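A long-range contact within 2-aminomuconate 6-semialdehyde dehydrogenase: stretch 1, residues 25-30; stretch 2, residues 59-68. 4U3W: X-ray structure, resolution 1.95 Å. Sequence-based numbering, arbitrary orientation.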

ATOM      1  N   ARG A  25      30.124 -11.296 -30.759  1.00 25.92           N
ATOM      2  CA  ARG A  25      30.720 -10.020 -30.376  1.00 27.23           C
ATOM      3  C   ARG A  25      30.008  -9.377 -29.178  1.00 27.86           C
ATOM      4  O   ARG A  25      28.843  -9.736 -28.853  1.00 29.26           O
ATOM      5  CB  ARG A  25      30.696  -9.072 -31.592  1.00 26.97           C
ATOM      6  CG  ARG A  25      31.589  -9.524 -32.793  1.00 26.22           C
ATOM      7  CD  ARG A  25      31.373  -8.567 -33.987  1.00 28.41           C
ATOM      8  NE  ARG A  25      32.156  -8.954 -35.168  1.00 30.46           N
ATOM      9  CZ  ARG A  25      31.769  -9.868 -36.052  1.00 33.95           C
ATOM     10  NH1 ARG A  25      30.580 -10.479 -35.896  1.00 34.40           N
ATOM     11  NH2 ARG A  25      32.550 -10.145 -37.110  1.00 34.34           N
ATOM     12  N   HIS A  26      30.735  -8.488 -28.491  1.00 23.33           N
ATOM     13  CA  HIS A  26      30.186  -7.612 -27.482  1.00 24.90           C
ATOM     14  C   HIS A  26      29.251  -6.616 -28.160  1.00 26.34           C
ATOM     15  O   HIS A  26      29.345  -6.394 -29.372  1.00 28.14           O
ATOM     16  CB  HIS A  26      31.294  -6.833 -26.713  1.00 24.47           C
ATOM     17  CG  HIS A  26      32.466  -7.685 -26.357  1.00 22.79           C
ATOM     18  ND1 HIS A  26      32.392  -8.703 -25.433  1.00 23.58           N
ATOM     19  CD2 HIS A  26      33.743  -7.689 -26.854  1.00 25.50           C
ATOM     20  CE1 HIS A  26      33.572  -9.329 -25.388  1.00 21.86           C
ATOM     21  NE2 HIS A  26      34.416  -8.705 -26.212  1.00 25.72           N
ATOM     22  N   TYR A  27      28.389  -5.988 -27.374  1.00 26.52           N
ATOM     23  CA  TYR A  27      27.537  -4.914 -27.902  1.00 27.83           C
ATOM     24  C   TYR A  27      27.734  -3.718 -27.008  1.00 29.42           C
ATOM     25  O   TYR A  27      27.318  -3.729 -25.852  1.00 30.25           O
ATOM     26  CB  TYR A  27      26.057  -5.323 -27.960  1.00 27.74           C
ATOM     27  CG  TYR A  27      25.159  -4.240 -28.572  1.00 26.88           C
ATOM     28  CD1 TYR A  27      25.152  -4.021 -29.944  1.00 30.49           C
ATOM     29  CD2 TYR A  27      24.306  -3.469 -27.781  1.00 26.46           C
ATOM     30  CE1 TYR A  27      24.325  -3.016 -30.530  1.00 30.12           C
ATOM     31  CE2 TYR A  27      23.466  -2.409 -28.359  1.00 30.41           C
ATOM     32  CZ  TYR A  27      23.503  -2.223 -29.744  1.00 31.07           C
ATOM     33  OH  TYR A  27      22.732  -1.276 -30.376  1.00 33.74           O
ATOM     34  N   ILE A  28      28.432  -2.690 -27.514  1.00 29.40           N
ATOM     35  CA  ILE A  28      28.793  -1.571 -26.646  1.00 29.04           C
ATOM     36  C   ILE A  28      28.507  -0.227 -27.310  1.00 31.24           C
ATOM     37  O   ILE A  28      28.944   0.009 -28.443  1.00 31.35           O
ATOM     38  CB  ILE A  28      30.302  -1.689 -26.249  1.00 35.89           C
ATOM     39  CG1 ILE A  28      30.555  -2.998 -25.456  1.00 32.45           C
ATOM     40  CG2 ILE A  28      30.784  -0.475 -25.483  1.00 34.15           C
ATOM     41  CD1 ILE A  28      32.101  -3.239 -25.168  1.00 33.20           C
ATOM     42  N   ASN A  29      27.759   0.637 -26.628  1.00 29.33           N
ATOM     43  CA  ASN A  29      27.451   1.965 -27.163  1.00 33.85           C
ATOM     44  C   ASN A  29      26.825   1.895 -28.570  1.00 33.70           C
ATOM     45  O   ASN A  29      27.256   2.599 -29.494  1.00 36.38           O
ATOM     46  CB  ASN A  29      28.724   2.871 -27.181  1.00 37.26           C
ATOM     47  CG  ASN A  29      28.373   4.352 -27.121  1.00 41.11           C
ATOM     48  OD1 ASN A  29      27.283   4.724 -26.657  1.00 39.05           O
ATOM     49  ND2 ASN A  29      29.314   5.212 -27.522  1.00 42.59           N
ATOM     50  N   GLY A  30      25.870   0.992 -28.748  1.00 33.31           N
ATOM     51  CA  GLY A  30      25.112   0.946 -29.983  1.00 35.02           C
ATOM     52  C   GLY A  30      25.760   0.219 -31.143  1.00 35.15           C
ATOM     53  O   GLY A  30      25.229   0.237 -32.240  1.00 36.04           O
TER
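Stretch 2, residues 59-68: ALVDSAVQAA

This is a small, mainly apolar contact in which one side of a helix packs over a short strand, with no direct hydrogen bond between the two and a single water bridging them at one end. Stretch 2 is helical throughout, from A59 to A68, and the helix extends beyond both ends of the stretch. In stretch 1 the strand covers H26 to I28. The two elements run in roughly the same direction, with 37° between their N-to-C axes and a closest axial approach of 9.3 Å. The contact buries 258 Å², both sides summed.

The helix is held by its own backbone ladder. S63 N donates to A59 O at 3.0 Å, and A67 N donates to S63 O at 3.0 Å. With about 3.6 residues per turn, L60, A64 and A67, spaced four and then three apart, fall along the side that meets the strand. V61 points away from stretch 1 and takes no part.

In the strand, side chains alternate. H26 and I28 point toward the helix, while Y27 between them makes no contact with it. The pairing follows the shared direction: H26 meets L60, I28 meets L60 and A64, and N29 meets A67.

I28 is the centre of the contact and has the largest covered area. Its chi1 is m and its chi2 is t. CD1 of I28 lies 3.7 Å from CG of L60 and 4.2 Å from CB of A64. CG2 of I28 lies 4.0 Å from CA of A64, so the isoleucine reaches the helix backbone. The small side chain of A64 accompanies a close approach here: the CA atoms of I28 and A64 are 5.8 Å apart.

L60, with chi1 t and chi2 p, also reaches H26. CD2 of L60 lies 3.3 Å from CD2 of H26, a tight contact, and it approaches the imidazole ring obliquely. Both ring nitrogens of H26 are hydrogen-bonded elsewhere in the structure.

Past the strand, the chain turns at N29, with phi/psi of 54/45°. The CA atoms of N29 and A67 are 5.6 Å apart. CB of N29 lies 3.8 Å from CB of A67. Water 1 joins the same two residues. It donates to OD1 of N29 at 2.7 Å and to O of A67 at 2.9 Å. The asparagine side chain is thus linked to the helix backbone through solvent. G30 follows with positive phi and does not touch the helix.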

ATOM      1  N   ALA A  59      40.053  -3.167 -19.909  1.00 33.84           N
ATOM      2  CA  ALA A  59      39.895  -1.868 -20.605  1.00 34.23           C
ATOM      3  C   ALA A  59      38.550  -1.834 -21.356  1.00 35.06           C
ATOM      4  O   ALA A  59      37.833  -0.812 -21.329  1.00 33.45           O
ATOM      5  CB  ALA A  59      41.048  -1.594 -21.562  1.00 34.48           C
ATOM      6  N   LEU A  60      38.189  -2.950 -21.988  1.00 34.69           N
ATOM      7  CA  LEU A  60      36.877  -3.008 -22.671  1.00 33.35           C
ATOM      8  C   LEU A  60      35.684  -2.973 -21.693  1.00 34.29           C
ATOM      9  O   LEU A  60      34.675  -2.265 -21.923  1.00 32.49           O
ATOM     10  CB  LEU A  60      36.806  -4.235 -23.565  1.00 33.39           C
ATOM     11  CG  LEU A  60      35.638  -4.139 -24.564  1.00 36.24           C
ATOM     12  CD1 LEU A  60      35.783  -2.802 -25.335  1.00 39.99           C
ATOM     13  CD2 LEU A  60      35.632  -5.308 -25.512  1.00 33.75           C
ATOM     14  N   VAL A  61      35.781  -3.702 -20.590  1.00 31.28           N
ATOM     15  CA  VAL A  61      34.763  -3.557 -19.573  1.00 31.95           C
ATOM     16  C   VAL A  61      34.609  -2.090 -19.128  1.00 35.68           C
ATOM     17  O   VAL A  61      33.480  -1.565 -19.035  1.00 32.33           O
ATOM     18  CB  VAL A  61      35.051  -4.477 -18.356  1.00 30.45           C
ATOM     19  CG1 VAL A  61      34.111  -4.130 -17.172  1.00 25.80           C
ATOM     20  CG2 VAL A  61      34.943  -5.972 -18.785  1.00 30.54           C
ATOM     21  N   ASP A  62      35.723  -1.390 -18.917  1.00 36.34           N
ATOM     22  CA  ASP A  62      35.630  -0.002 -18.484  1.00 37.87           C
ATOM     23  C   ASP A  62      34.953   0.865 -19.563  1.00 37.72           C
ATOM     24  O   ASP A  62      34.191   1.771 -19.245  1.00 37.74           O
ATOM     25  CB  ASP A  62      37.038   0.550 -18.132  1.00 34.99           C
ATOM     26  CG  ASP A  62      37.054   2.068 -18.018  1.00 42.50           C
ATOM     27  OD1 ASP A  62      36.484   2.596 -17.044  1.00 46.11           O
ATOM     28  OD2 ASP A  62      37.633   2.760 -18.899  1.00 47.34           O
ATOM     29  N   SER A  63      35.275   0.606 -20.829  1.00 36.63           N
ATOM     30  CA  SER A  63      34.596   1.271 -21.944  1.00 39.53           C
ATOM     31  C   SER A  63      33.057   1.127 -21.868  1.00 36.04           C
ATOM     32  O   SER A  63      32.339   2.045 -22.165  1.00 36.08           O
ATOM     33  CB  SER A  63      35.086   0.726 -23.288  1.00 41.31           C
ATOM     34  OG  SER A  63      36.472   1.033 -23.445  1.00 46.91           O
ATOM     35  N   ALA A  64      32.594  -0.073 -21.564  1.00 32.77           N
ATOM     36  CA  ALA A  64      31.160  -0.346 -21.538  1.00 33.72           C
ATOM     37  C   ALA A  64      30.520   0.443 -20.398  1.00 34.20           C
ATOM     38  O   ALA A  64      29.433   1.030 -20.548  1.00 32.82           O
ATOM     39  CB  ALA A  64      30.935  -1.837 -21.392  1.00 32.01           C
ATOM     40  N   VAL A  65      31.199   0.494 -19.254  1.00 33.62           N
ATOM     41  CA  VAL A  65      30.674   1.247 -18.119  1.00 36.42           C
ATOM     42  C   VAL A  65      30.606   2.754 -18.421  1.00 37.46           C
ATOM     43  O   VAL A  65      29.606   3.450 -18.080  1.00 35.43           O
ATOM     44  CB  VAL A  65      31.536   0.985 -16.855  1.00 32.57           C
ATOM     45  CG1 VAL A  65      30.997   1.804 -15.674  1.00 35.63           C
ATOM     46  CG2 VAL A  65      31.498  -0.521 -16.528  1.00 28.04           C
ATOM     47  N   GLN A  66      31.636   3.270 -19.097  1.00 34.96           N
ATOM     48  CA  GLN A  66      31.627   4.692 -19.392  1.00 37.73           C
ATOM     49  C   GLN A  66      30.532   5.033 -20.416  1.00 36.58           C
ATOM     50  O   GLN A  66      29.988   6.113 -20.347  1.00 38.26           O
ATOM     51  CB  GLN A  66      33.005   5.163 -19.913  1.00 39.39           C
ATOM     52  CG  GLN A  66      34.185   4.875 -18.928  1.00 53.29           C
ATOM     53  CD  GLN A  66      33.878   5.201 -17.458  1.00 56.59           C
ATOM     54  OE1 GLN A  66      33.190   6.161 -17.145  1.00 57.37           O
ATOM     55  NE2 GLN A  66      34.378   4.370 -16.558  1.00 59.61           N
ATOM     56  N   ALA A  67      30.287   4.142 -21.388  1.00 33.98           N
ATOM     57  CA  ALA A  67      29.217   4.334 -22.377  1.00 37.38           C
ATOM     58  C   ALA A  67      27.849   4.374 -21.684  1.00 35.51           C
ATOM     59  O   ALA A  67      26.976   5.179 -22.043  1.00 33.56           O
ATOM     60  CB  ALA A  67      29.219   3.217 -23.437  1.00 35.72           C
ATOM     61  N   ALA A  68      27.690   3.492 -20.706  1.00 35.43           N
ATOM     62  CA  ALA A  68      26.435   3.409 -19.926  1.00 36.97           C
ATOM     63  C   ALA A  68      26.250   4.689 -19.135  1.00 38.59           C
ATOM     64  O   ALA A  68      25.153   5.250 -19.102  1.00 36.65           O
ATOM     65  CB  ALA A  68      26.447   2.164 -18.993  1.00 32.49           C
TER
HETATM   66  O   HOH W   1      27.062   6.519 -24.662  1.00 31.70           O